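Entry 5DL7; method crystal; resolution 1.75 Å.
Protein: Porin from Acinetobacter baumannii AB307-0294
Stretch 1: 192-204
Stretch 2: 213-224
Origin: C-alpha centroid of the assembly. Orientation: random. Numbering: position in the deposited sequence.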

# COMPACT_ATOMS: atom_id res chain seq x y z
N ALA A 192 9.55 15.10 9.68
CA ALA A 192 9.47 14.50 8.33
C ALA A 192 10.68 15.10 7.58
O ALA A 192 11.04 16.29 7.77
N ALA A 193 11.38 14.38 6.74
CA ALA A 193 12.52 14.85 6.04
C ALA A 193 12.57 14.37 4.62
O ALA A 193 11.99 13.38 4.26
N THR A 194 13.31 15.11 3.81
CA THR A 194 13.50 14.68 2.44
C THR A 194 15.00 14.57 2.19
O THR A 194 15.88 15.13 2.87
N THR A 195 15.32 13.93 1.08
CA THR A 195 16.70 13.72 0.69
C THR A 195 16.85 13.51 -0.80
O THR A 195 15.85 13.50 -1.50
N ASP A 196 18.03 13.28 -1.27
CA ASP A 196 18.06 13.21 -2.68
C ASP A 196 18.13 11.88 -3.34
O ASP A 196 18.31 11.85 -4.59
N SER A 197 18.19 10.82 -2.56
CA SER A 197 18.18 9.53 -3.21
C SER A 197 17.84 8.38 -2.30
O SER A 197 17.97 8.46 -1.10
N PHE A 198 17.38 7.29 -2.94
CA PHE A 198 16.97 6.08 -2.25
C PHE A 198 17.45 4.94 -3.19
O PHE A 198 17.24 4.99 -4.42
N TYR A 199 18.01 3.92 -2.59
CA TYR A 199 18.27 2.72 -3.38
C TYR A 199 17.90 1.46 -2.58
O TYR A 199 17.86 1.45 -1.31
N THR A 200 17.51 0.43 -3.35
CA THR A 200 17.22 -0.88 -2.73
C THR A 200 17.65 -1.99 -3.73
O THR A 200 17.60 -1.77 -4.93
N LEU A 201 18.10 -3.10 -3.15
CA LEU A 201 18.35 -4.27 -3.98
C LEU A 201 18.11 -5.57 -3.17
O LEU A 201 18.14 -5.62 -1.96
N GLY A 202 17.73 -6.62 -3.91
CA GLY A 202 17.57 -7.90 -3.25
C GLY A 202 16.96 -8.90 -4.21
O GLY A 202 17.09 -8.81 -5.45
N GLY A 203 16.30 -9.82 -3.66
CA GLY A 203 15.75 -10.90 -4.46
C GLY A 203 14.56 -11.61 -3.84
O GLY A 203 14.33 -11.57 -2.65
N SER A 204 13.87 -12.38 -4.67
CA SER A 204 12.69 -13.19 -4.29
C SER A 204 12.85 -14.58 -4.93
O SER A 204 13.06 -14.63 -6.14
N ARG A 213 12.12 -13.82 0.48
CA ARG A 213 12.48 -12.56 -0.03
C ARG A 213 13.48 -11.94 0.99
O ARG A 213 13.36 -12.07 2.23
N ALA A 214 14.40 -11.15 0.40
CA ALA A 214 15.44 -10.44 1.18
C ALA A 214 15.75 -9.19 0.37
O ALA A 214 16.08 -9.25 -0.78
N TYR A 215 15.78 -8.05 1.08
CA TYR A 215 16.16 -6.80 0.43
C TYR A 215 16.91 -5.92 1.44
O TYR A 215 16.72 -5.98 2.66
N HIS A 216 17.76 -5.10 0.91
CA HIS A 216 18.46 -4.01 1.60
C HIS A 216 18.10 -2.65 0.94
O HIS A 216 17.98 -2.58 -0.25
N ALA A 217 17.98 -1.63 1.74
CA ALA A 217 17.61 -0.29 1.26
C ALA A 217 18.37 0.79 2.10
O ALA A 217 18.69 0.61 3.28
N GLU A 218 18.63 1.88 1.41
CA GLU A 218 19.20 3.08 2.03
C GLU A 218 18.42 4.27 1.49
O GLU A 218 18.50 4.59 0.31
N LEU A 219 17.85 5.05 2.45
CA LEU A 219 17.33 6.43 2.13
C LEU A 219 18.39 7.38 2.65
O LEU A 219 18.64 7.45 3.88
N LYS A 220 19.04 8.04 1.70
CA LYS A 220 20.36 8.71 1.95
C LYS A 220 20.20 9.71 3.12
O LYS A 220 19.27 10.53 3.13
N ASP A 221 21.05 9.59 4.14
CA ASP A 221 21.14 10.50 5.33
C ASP A 221 19.92 10.39 6.20
O ASP A 221 19.70 11.27 7.07
N ILE A 222 19.09 9.35 6.07
CA ILE A 222 17.92 9.12 6.85
C ILE A 222 17.94 7.77 7.53
O ILE A 222 18.07 7.68 8.71
N TYR A 223 17.86 6.71 6.74
CA TYR A 223 17.87 5.34 7.36
C TYR A 223 18.45 4.32 6.37
O TYR A 223 18.37 4.52 5.15
N GLN A 224 18.89 3.20 6.97
CA GLN A 224 19.14 1.93 6.21
C GLN A 224 18.15 0.93 6.75
O GLN A 224 17.86 0.91 7.95

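What holds the segment before the main strand against stretch 2? Ala-193 points toward it, its CB 4.0 Å from CD1 of Ile-222, whose m, t rotamer extends that methyl across. Thr-195, also pointing toward stretch 2, is t: its OG1 donates a 2.6 Å hydrogen bond to Lys-220 O, while its CG2 lies 3.5 Å from Leu-219 CD1, so one small side chain serves both polar and apolar neighbours. Asp-196 (p) starts sideways, yet its OD1 forms a salt bridge with Lys-220 NZ at 3.1 Å, accepting a hydrogen bond from it; the lysine is extended through chi1 to chi3, all t, and the end of Asp-196 comes nearer to meet it.

How do the aromatic residues of the strand settle? The extended strand sends alternate side chains to opposite faces, and the antiparallel register sets Phe-198 beside Leu-219 and Tyr-199 beside Glu-218. Phe-198 (t) shares a face with Leu-219 and Ala-217; its CZ sits 3.6 Å from Ala-217 CB and its CD2 3.9 Å from Leu-219 CB. On the other face Tyr-199 (p) leans over stretch 2, CE2 3.5 Å from Glu-218 CB, far enough for its OH to accept a 3.1 Å hydrogen bond from NE2 of His-216 (t). The two rings meet obliquely, planes at 56°.

Why does Thr-200 turn its hydroxyl to the backbone? In its t rotamer, OG1 reaches His-216 O at 2.7 Å and donates to it, joining Leu-201 N at the same carbonyl. Leu-201 (p, t) lies on the Tyr-199 face, its CD2 4.2 Å from CD2 of His-216, near the edge of the imidazole.

What fills the space at the glycines? Tyr-215 (m) lays its ring beside them, CD1 3.5 Å from Gly-202 CA and CE1 3.5 Å from Gly-203 N. A CB on Gly-202 would clash with Tyr-215 CD1 and Ala-214 O. Beyond, Ser-204 (t) places CB 3.7 Å from Tyr-215 OH and OG 3.7 Å from CG of Arg-213, whose end leads away.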

# COMPACT_ATOMS: atom_id res chain seq x y z
CB ALA A 192 8.15 14.91 7.68
CB ALA A 193 13.82 14.39 6.71
CB THR A 194 12.85 15.57 1.41
OG1 THR A 194 13.48 16.84 1.56
CG2 THR A 194 11.34 15.73 1.58
CB THR A 195 17.28 12.48 1.56
OG1 THR A 195 18.70 12.44 1.46
CG2 THR A 195 16.65 11.20 1.10
CB ASP A 196 19.04 14.04 -3.25
CG ASP A 196 20.31 13.77 -2.77
OD1 ASP A 196 20.62 12.72 -2.31
OD2 ASP A 196 21.03 14.84 -2.72
CB SER A 197 19.46 9.36 -4.01
OG SER A 197 20.44 8.96 -3.11
CB PHE A 198 15.49 6.02 -2.06
CG PHE A 198 14.97 4.72 -1.50
CD1 PHE A 198 14.60 3.75 -2.41
CD2 PHE A 198 14.92 4.39 -0.15
CE1 PHE A 198 14.25 2.47 -1.96
CE2 PHE A 198 14.38 3.14 0.30
CZ PHE A 198 14.05 2.18 -0.63
CB TYR A 199 19.66 2.64 -3.82
CG TYR A 199 20.65 2.17 -2.91
CD1 TYR A 199 20.97 0.81 -2.80
CD2 TYR A 199 21.41 3.01 -2.14
CE1 TYR A 199 21.79 0.32 -1.78
CE2 TYR A 199 22.30 2.49 -1.16
CZ TYR A 199 22.49 1.16 -0.99
OH TYR A 199 23.34 0.68 0.06
CB THR A 200 15.74 -1.03 -2.27
OG1 THR A 200 15.57 -2.18 -1.42
CG2 THR A 200 14.84 -1.03 -3.41
CB LEU A 201 19.72 -4.22 -4.54
CG LEU A 201 20.84 -4.56 -3.71
CD1 LEU A 201 22.14 -4.50 -4.57
CD2 LEU A 201 20.97 -3.55 -2.56
CB SER A 204 11.45 -12.41 -4.84
OG SER A 204 10.30 -13.22 -4.63
CB ARG A 213 11.30 -11.66 -0.15
CG ARG A 213 10.23 -12.22 -1.12
CD ARG A 213 9.21 -11.19 -1.44
NE ARG A 213 8.40 -11.00 -0.23
CZ ARG A 213 7.55 -9.95 -0.01
NH1 ARG A 213 7.45 -9.00 -0.91
NH2 ARG A 213 6.71 -9.85 1.07
CB ALA A 214 16.66 -11.27 1.45
CB TYR A 215 14.94 -5.96 -0.04
CG TYR A 215 14.12 -6.66 -1.10
CD1 TYR A 215 14.45 -6.60 -2.41
CD2 TYR A 215 13.03 -7.42 -0.64
CE1 TYR A 215 13.77 -7.40 -3.36
CE2 TYR A 215 12.32 -8.18 -1.59
CZ TYR A 215 12.71 -8.16 -2.87
OH TYR A 215 11.96 -8.92 -3.75
CB HIS A 216 20.02 -4.20 1.62
CG HIS A 216 20.77 -2.95 2.02
ND1 HIS A 216 20.85 -2.54 3.33
CD2 HIS A 216 21.34 -1.98 1.28
CE1 HIS A 216 21.49 -1.39 3.38
NE2 HIS A 216 21.87 -1.06 2.18
CB ALA A 217 16.16 0.02 1.41
CB GLU A 218 20.68 3.20 1.83
CG GLU A 218 21.20 4.46 2.51
CD GLU A 218 22.69 4.68 2.25
OE1 GLU A 218 23.44 3.82 2.60
OE2 GLU A 218 23.02 5.59 1.52
CB LEU A 219 16.02 6.62 2.87
CG LEU A 219 15.29 7.93 2.72
CD1 LEU A 219 14.90 8.14 1.26
CD2 LEU A 219 14.09 8.00 3.60
CB LYS A 220 20.78 9.47 0.73
CG LYS A 220 22.17 10.11 0.95
CD LYS A 220 22.52 10.80 -0.31
CE LYS A 220 23.83 11.60 -0.22
NZ LYS A 220 23.48 12.73 -1.16
CB ASP A 221 21.37 11.93 4.78
CG ASP A 221 22.74 12.15 4.30
OD1 ASP A 221 23.71 11.70 4.91
OD2 ASP A 221 22.87 12.88 3.28
CB ILE A 222 16.59 9.41 6.14
CG1 ILE A 222 16.61 10.89 5.58
CG2 ILE A 222 15.45 9.22 7.10
CD1 ILE A 222 15.35 11.23 4.84
CB TYR A 223 16.57 4.90 7.91
CG TYR A 223 15.48 4.65 6.93
CD1 TYR A 223 15.49 3.45 6.16
CD2 TYR A 223 14.43 5.47 6.68
CE1 TYR A 223 14.47 3.20 5.27
CE2 TYR A 223 13.39 5.20 5.81
CZ TYR A 223 13.37 4.13 5.03
OH TYR A 223 12.42 3.81 4.11
CB GLN A 224 20.59 1.41 6.37
CG GLN A 224 21.50 2.29 5.62
CD GLN A 224 22.96 1.86 5.76
OE1 GLN A 224 23.95 2.74 5.61
NE2 GLN A 224 23.13 0.62 6.09